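Local coordinates for protein response regulator (Pseudomonas putida, PDB 3HDV) that probably serves as the phosphoacceptor receiver domain of a two-component response regulator, taking a phosphoryl group on an aspartate to switch a signalling output, at residues L60-R72 / E95-F107. Residues are numbered along the deposited sequence; the frame is centred on the assembly and turned at random.
Sequences LRMQPESGLDLIR and EAVDVMHLGVVDF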
loop_
_atom_site.group_PDB
_atom_site.type_symbol
_atom_site.label_atom_id
_atom_site.label_comp_id
_atom_site.label_asym_id
_atom_site.label_seq_id
_atom_site.Cartn_x
_atom_site.Cartn_y
_atom_site.Cartn_z
ATOM N N LEU B 60 -13.555 3.436 7.472
ATOM C CA LEU B 60 -14.719 3.387 8.321
ATOM C C LEU B 60 -15.031 1.931 8.682
ATOM O O LEU B 60 -15.473 1.633 9.773
ATOM C CB LEU B 60 -15.901 4.012 7.576
ATOM C CG LEU B 60 -15.827 5.550 7.427
ATOM C CD1 LEU B 60 -17.153 5.971 6.826
ATOM C CD2 LEU B 60 -15.551 6.323 8.766
ATOM N N ARG B 61 -14.760 1.046 7.735
ATOM C CA ARG B 61 -15.063 -0.371 7.801
ATOM C C ARG B 61 -13.923 -1.146 8.514
ATOM O O ARG B 61 -12.959 -1.591 7.896
ATOM C CB ARG B 61 -15.212 -0.790 6.344
ATOM C CG ARG B 61 -16.433 -1.594 5.976
ATOM C CD ARG B 61 -17.832 -0.991 6.154
ATOM N NE ARG B 61 -18.187 -0.493 7.489
ATOM C CZ ARG B 61 -18.696 0.717 7.666
ATOM N NH1 ARG B 61 -18.884 1.517 6.599
ATOM N NH2 ARG B 61 -19.003 1.136 8.864
HETATM N N MSE B 62 -14.010 -1.267 9.820
HETATM C CA MSE B 62 -12.957 -1.930 10.577
HETATM C C MSE B 62 -13.548 -2.717 11.710
HETATM O O MSE B 62 -14.574 -2.337 12.241
HETATM C CB MSE B 62 -11.943 -0.931 11.130
HETATM C CG MSE B 62 -11.220 -0.114 10.028
HETATM SE SE MSE B 62 -9.794 1.044 10.832
HETATM C CE MSE B 62 -10.917 2.096 12.086
ATOM N N GLN B 63 -12.874 -3.822 12.039
ATOM C CA GLN B 63 -13.244 -4.686 13.158
ATOM C C GLN B 63 -12.064 -4.739 14.112
ATOM O O GLN B 63 -10.943 -4.900 13.651
ATOM C CB GLN B 63 -13.557 -6.117 12.676
ATOM C CG GLN B 63 -14.724 -6.254 11.673
ATOM C CD GLN B 63 -16.125 -5.957 12.256
ATOM O OE1 GLN B 63 -16.259 -5.411 13.359
ATOM N NE2 GLN B 63 -17.178 -6.333 11.507
ATOM N N PRO B 64 -12.309 -4.686 15.435
ATOM C CA PRO B 64 -13.607 -4.657 16.140
ATOM C C PRO B 64 -14.353 -3.333 16.341
ATOM O O PRO B 64 -15.546 -3.354 16.662
ATOM C CB PRO B 64 -13.284 -5.308 17.510
ATOM C CG PRO B 64 -11.852 -5.030 17.746
ATOM C CD PRO B 64 -11.178 -4.869 16.363
ATOM N N GLU B 65 -13.686 -2.198 16.153
ATOM C CA GLU B 65 -14.343 -0.909 16.302
ATOM C C GLU B 65 -14.230 -0.109 14.978
ATOM O O GLU B 65 -13.172 -0.052 14.351
ATOM C CB GLU B 65 -13.723 -0.164 17.472
ATOM C CG GLU B 65 -14.349 1.164 17.837
ATOM C CD GLU B 65 -13.672 1.782 19.039
ATOM O OE1 GLU B 65 -12.845 1.081 19.700
ATOM O OE2 GLU B 65 -13.957 2.968 19.325
ATOM N N SER B 66 -15.335 0.515 14.586
ATOM C CA SER B 66 -15.455 1.143 13.267
ATOM C C SER B 66 -14.714 2.492 13.240
ATOM O O SER B 66 -14.386 3.064 14.299
ATOM C CB SER B 66 -16.919 1.349 12.928
ATOM O OG SER B 66 -17.398 2.470 13.642
ATOM N N GLY B 67 -14.468 3.005 12.025
ATOM C CA GLY B 67 -13.852 4.329 11.881
ATOM C C GLY B 67 -14.732 5.424 12.414
ATOM O O GLY B 67 -14.227 6.434 12.949
ATOM N N LEU B 68 -16.049 5.273 12.308
ATOM C CA LEU B 68 -16.914 6.310 12.853
ATOM C C LEU B 68 -16.776 6.413 14.405
ATOM O O LEU B 68 -16.675 7.511 14.952
ATOM C CB LEU B 68 -18.372 6.099 12.454
ATOM C CG LEU B 68 -19.481 6.877 13.118
ATOM C CD1 LEU B 68 -19.277 8.352 13.020
ATOM C CD2 LEU B 68 -20.863 6.451 12.555
ATOM N N ASP B 69 -16.773 5.281 15.085
ATOM C CA ASP B 69 -16.611 5.287 16.549
ATOM C C ASP B 69 -15.239 5.857 16.920
ATOM O O ASP B 69 -15.137 6.608 17.883
ATOM C CB ASP B 69 -16.738 3.872 17.108
ATOM C CG ASP B 69 -18.185 3.413 17.251
ATOM O OD1 ASP B 69 -19.089 4.253 17.328
ATOM O OD2 ASP B 69 -18.413 2.195 17.307
ATOM N N LEU B 70 -14.186 5.516 16.171
ATOM C CA LEU B 70 -12.854 6.046 16.456
ATOM C C LEU B 70 -12.849 7.561 16.355
ATOM O O LEU B 70 -12.363 8.259 17.252
ATOM C CB LEU B 70 -11.803 5.442 15.527
ATOM C CG LEU B 70 -10.434 6.152 15.428
ATOM C CD1 LEU B 70 -9.671 6.106 16.791
ATOM C CD2 LEU B 70 -9.559 5.548 14.339
ATOM N N ILE B 71 -13.399 8.095 15.276
ATOM C CA ILE B 71 -13.507 9.529 15.111
ATOM C C ILE B 71 -14.269 10.212 16.258
ATOM O O ILE B 71 -13.834 11.240 16.770
ATOM C CB ILE B 71 -14.127 9.905 13.696
ATOM C CG1 ILE B 71 -13.184 9.386 12.601
ATOM C CG2 ILE B 71 -14.348 11.405 13.586
ATOM C CD1 ILE B 71 -13.752 9.417 11.162
ATOM N N ARG B 72 -15.391 9.640 16.657
ATOM C CA ARG B 72 -16.151 10.165 17.789
ATOM C C ARG B 72 -15.308 10.239 19.058
ATOM O O ARG B 72 -15.319 11.251 19.745
ATOM C CB ARG B 72 -17.355 9.272 18.081
ATOM C CG ARG B 72 -18.620 9.678 17.397
ATOM C CD ARG B 72 -19.484 8.438 17.304
ATOM N NE ARG B 72 -20.694 8.684 16.552
ATOM C CZ ARG B 72 -21.501 7.724 16.114
ATOM N NH1 ARG B 72 -21.212 6.452 16.353
ATOM N NH2 ARG B 72 -22.597 8.045 15.440
ATOM N N GLU B 95 -24.296 7.452 7.038
ATOM C CA GLU B 95 -23.001 7.385 7.684
ATOM C C GLU B 95 -22.080 8.549 7.204
ATOM O O GLU B 95 -21.387 9.187 8.012
ATOM C CB GLU B 95 -22.343 6.027 7.430
ATOM C CG GLU B 95 -20.997 5.887 8.172
ATOM C CD GLU B 95 -20.404 4.540 8.046
ATOM O OE1 GLU B 95 -20.358 3.983 6.926
ATOM O OE2 GLU B 95 -19.935 4.022 9.070
ATOM N N ALA B 96 -22.070 8.818 5.896
ATOM C CA ALA B 96 -21.232 9.921 5.369
ATOM C C ALA B 96 -21.612 11.262 5.991
ATOM O O ALA B 96 -20.748 12.063 6.362
ATOM C CB ALA B 96 -21.287 9.965 3.820
ATOM N N VAL B 97 -22.917 11.479 6.172
ATOM C CA VAL B 97 -23.378 12.707 6.781
ATOM C C VAL B 97 -22.956 12.764 8.266
ATOM O O VAL B 97 -22.504 13.796 8.726
ATOM C CB VAL B 97 -24.909 12.892 6.585
ATOM C CG1 VAL B 97 -25.436 13.980 7.525
ATOM C CG2 VAL B 97 -25.244 13.192 5.060
ATOM N N ASP B 98 -23.136 11.645 9.011
ATOM C CA ASP B 98 -22.625 11.547 10.395
ATOM C C ASP B 98 -21.133 11.877 10.476
ATOM O O ASP B 98 -20.716 12.678 11.305
ATOM C CB ASP B 98 -22.826 10.123 10.952
ATOM C CG ASP B 98 -24.274 9.833 11.321
ATOM O OD1 ASP B 98 -25.041 10.790 11.596
ATOM O OD2 ASP B 98 -24.645 8.640 11.337
ATOM N N VAL B 99 -20.330 11.253 9.629
ATOM C CA VAL B 99 -18.887 11.543 9.595
ATOM C C VAL B 99 -18.588 13.011 9.273
ATOM O O VAL B 99 -17.755 13.681 9.959
ATOM C CB VAL B 99 -18.130 10.567 8.678
ATOM C CG1 VAL B 99 -16.614 10.960 8.542
ATOM C CG2 VAL B 99 -18.267 9.159 9.245
HETATM N N MSE B 100 -19.296 13.551 8.285
HETATM C CA MSE B 100 -19.084 14.953 7.928
HETATM C C MSE B 100 -19.455 15.928 9.083
HETATM O O MSE B 100 -18.795 16.947 9.270
HETATM C CB MSE B 100 -19.760 15.303 6.580
HETATM C CG MSE B 100 -19.171 14.556 5.343
HETATM SE SE MSE B 100 -17.346 15.287 4.967
HETATM C CE MSE B 100 -17.970 17.011 4.209
ATOM N N HIS B 101 -20.495 15.622 9.855
ATOM C CA HIS B 101 -20.788 16.435 11.050
ATOM C C HIS B 101 -19.687 16.399 12.083
ATOM O O HIS B 101 -19.579 17.335 12.895
ATOM C CB HIS B 101 -22.080 16.000 11.746
ATOM C CG HIS B 101 -23.338 16.410 11.044
ATOM N ND1 HIS B 101 -23.705 17.731 10.879
ATOM C CD2 HIS B 101 -24.379 15.668 10.583
ATOM C CE1 HIS B 101 -24.899 17.785 10.310
ATOM N NE2 HIS B 101 -25.344 16.548 10.150
ATOM N N LEU B 102 -18.902 15.316 12.088
ATOM C CA LEU B 102 -17.710 15.221 12.933
ATOM C C LEU B 102 -16.496 16.035 12.424
ATOM O O LEU B 102 -15.452 16.061 13.066
ATOM C CB LEU B 102 -17.342 13.762 13.254
ATOM C CG LEU B 102 -18.435 12.986 14.021
ATOM C CD1 LEU B 102 -18.214 11.486 14.036
ATOM C CD2 LEU B 102 -18.630 13.534 15.439
ATOM N N GLY B 103 -16.609 16.702 11.281
ATOM C CA GLY B 103 -15.593 17.689 10.925
ATOM C C GLY B 103 -14.375 17.151 10.185
ATOM O O GLY B 103 -13.301 17.798 10.193
ATOM N N VAL B 104 -14.489 16.020 9.492
ATOM C CA VAL B 104 -13.317 15.475 8.809
ATOM C C VAL B 104 -12.813 16.446 7.731
ATOM O O VAL B 104 -13.563 17.254 7.240
ATOM C CB VAL B 104 -13.558 14.031 8.296
ATOM C CG1 VAL B 104 -13.940 13.124 9.449
ATOM C CG2 VAL B 104 -14.642 13.988 7.167
ATOM N N VAL B 105 -11.542 16.383 7.374
ATOM C CA VAL B 105 -10.986 17.190 6.247
ATOM C C VAL B 105 -11.675 16.815 4.917
ATOM O O VAL B 105 -12.060 17.694 4.131
ATOM C CB VAL B 105 -9.476 16.934 6.130
ATOM C CG1 VAL B 105 -8.834 17.526 4.806
ATOM C CG2 VAL B 105 -8.778 17.485 7.404
ATOM N N ASP B 106 -11.782 15.510 4.635
ATOM C CA ASP B 106 -12.564 15.085 3.475
ATOM C C ASP B 106 -12.938 13.635 3.666
ATOM O O ASP B 106 -12.431 12.991 4.604
ATOM C CB ASP B 106 -11.752 15.225 2.176
ATOM C CG ASP B 106 -12.632 15.500 0.947
ATOM O OD1 ASP B 106 -13.876 15.218 0.910
ATOM O OD2 ASP B 106 -12.060 16.048 -0.004
ATOM N N PHE B 107 -13.788 13.120 2.755
ATOM C CA PHE B 107 -14.349 11.778 2.856
ATOM C C PHE B 107 -14.202 11.258 1.436
ATOM O O PHE B 107 -14.930 11.687 0.550
ATOM C CB PHE B 107 -15.818 11.896 3.299
ATOM C CG PHE B 107 -16.530 10.585 3.584
ATOM C CD1 PHE B 107 -17.034 10.330 4.853
ATOM C CD2 PHE B 107 -16.776 9.645 2.570
ATOM C CE1 PHE B 107 -17.729 9.131 5.156
ATOM C CE2 PHE B 107 -17.469 8.423 2.852
ATOM C CZ PHE B 107 -17.948 8.175 4.142
HETATM O O HOH W 1 -17.607 3.547 10.577
#
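Arg61 and Glu95 meet end-on in a two-pronged salt bridge. Arg61 NH1 donates to Glu95 OE1 at 2.9 Å and Arg61 NH2 to Glu95 OE2 at 3.0 Å, both nearly straight, and each oxygen uses its syn lone pair. Guanidinium and carboxylate lie nearly coplanar, 17° apart. The Glu95 chain reaches out extended, CG trans to the backbone N (chi1 -177°), while Arg61 bends at chi2 and chi3 to come back toward it. A water donates to Glu95 OE2 at 2.8 Å, gives its other hydrogen to Leu60 O and accepts from Leu68 N, so the carboxylate is tied through it to the first turn of helix 67-75. Beneath the ion pair the packing is apolar. Leu60 CD1 sits 3.6 Å from Phe107 CZ and also touches the Glu95 stem, while CD2 meets Val99 CG2. Leu68 CD1 presses on Leu102 CD1 at 3.5 Å, a tight carbon pair, and Ile71 sets CG2 against Leu102 CB and CD1 between Val99 CG1 and Val104 CG1. The segments 67-72 and 95-101 run nearly parallel, 18° apart, their axes 10.5 Å from each other at closest approach, as neighbours on one side of the parallel sheet of a CheY-like receiver fold. In the second shell, Thr91 OG1 hydrogen-bonds to Glu95 OE1, Asp90 O accepts from Arg61 NH1, and strand 83-88 lies against Leu60, Ile71 and Val99 through Val86. Were Glu95 an alanine, Arg61 would probably lose its charged mate, and Thr91 OG1 and the water a hydrogen-bond partner each. Arg61 N hydrogen-bonds to Asp59 OD1, on the predicted phosphorylation site, unmodified here; the ion pair at the other end of the same residue probably helps hold this loop against helix 93-101.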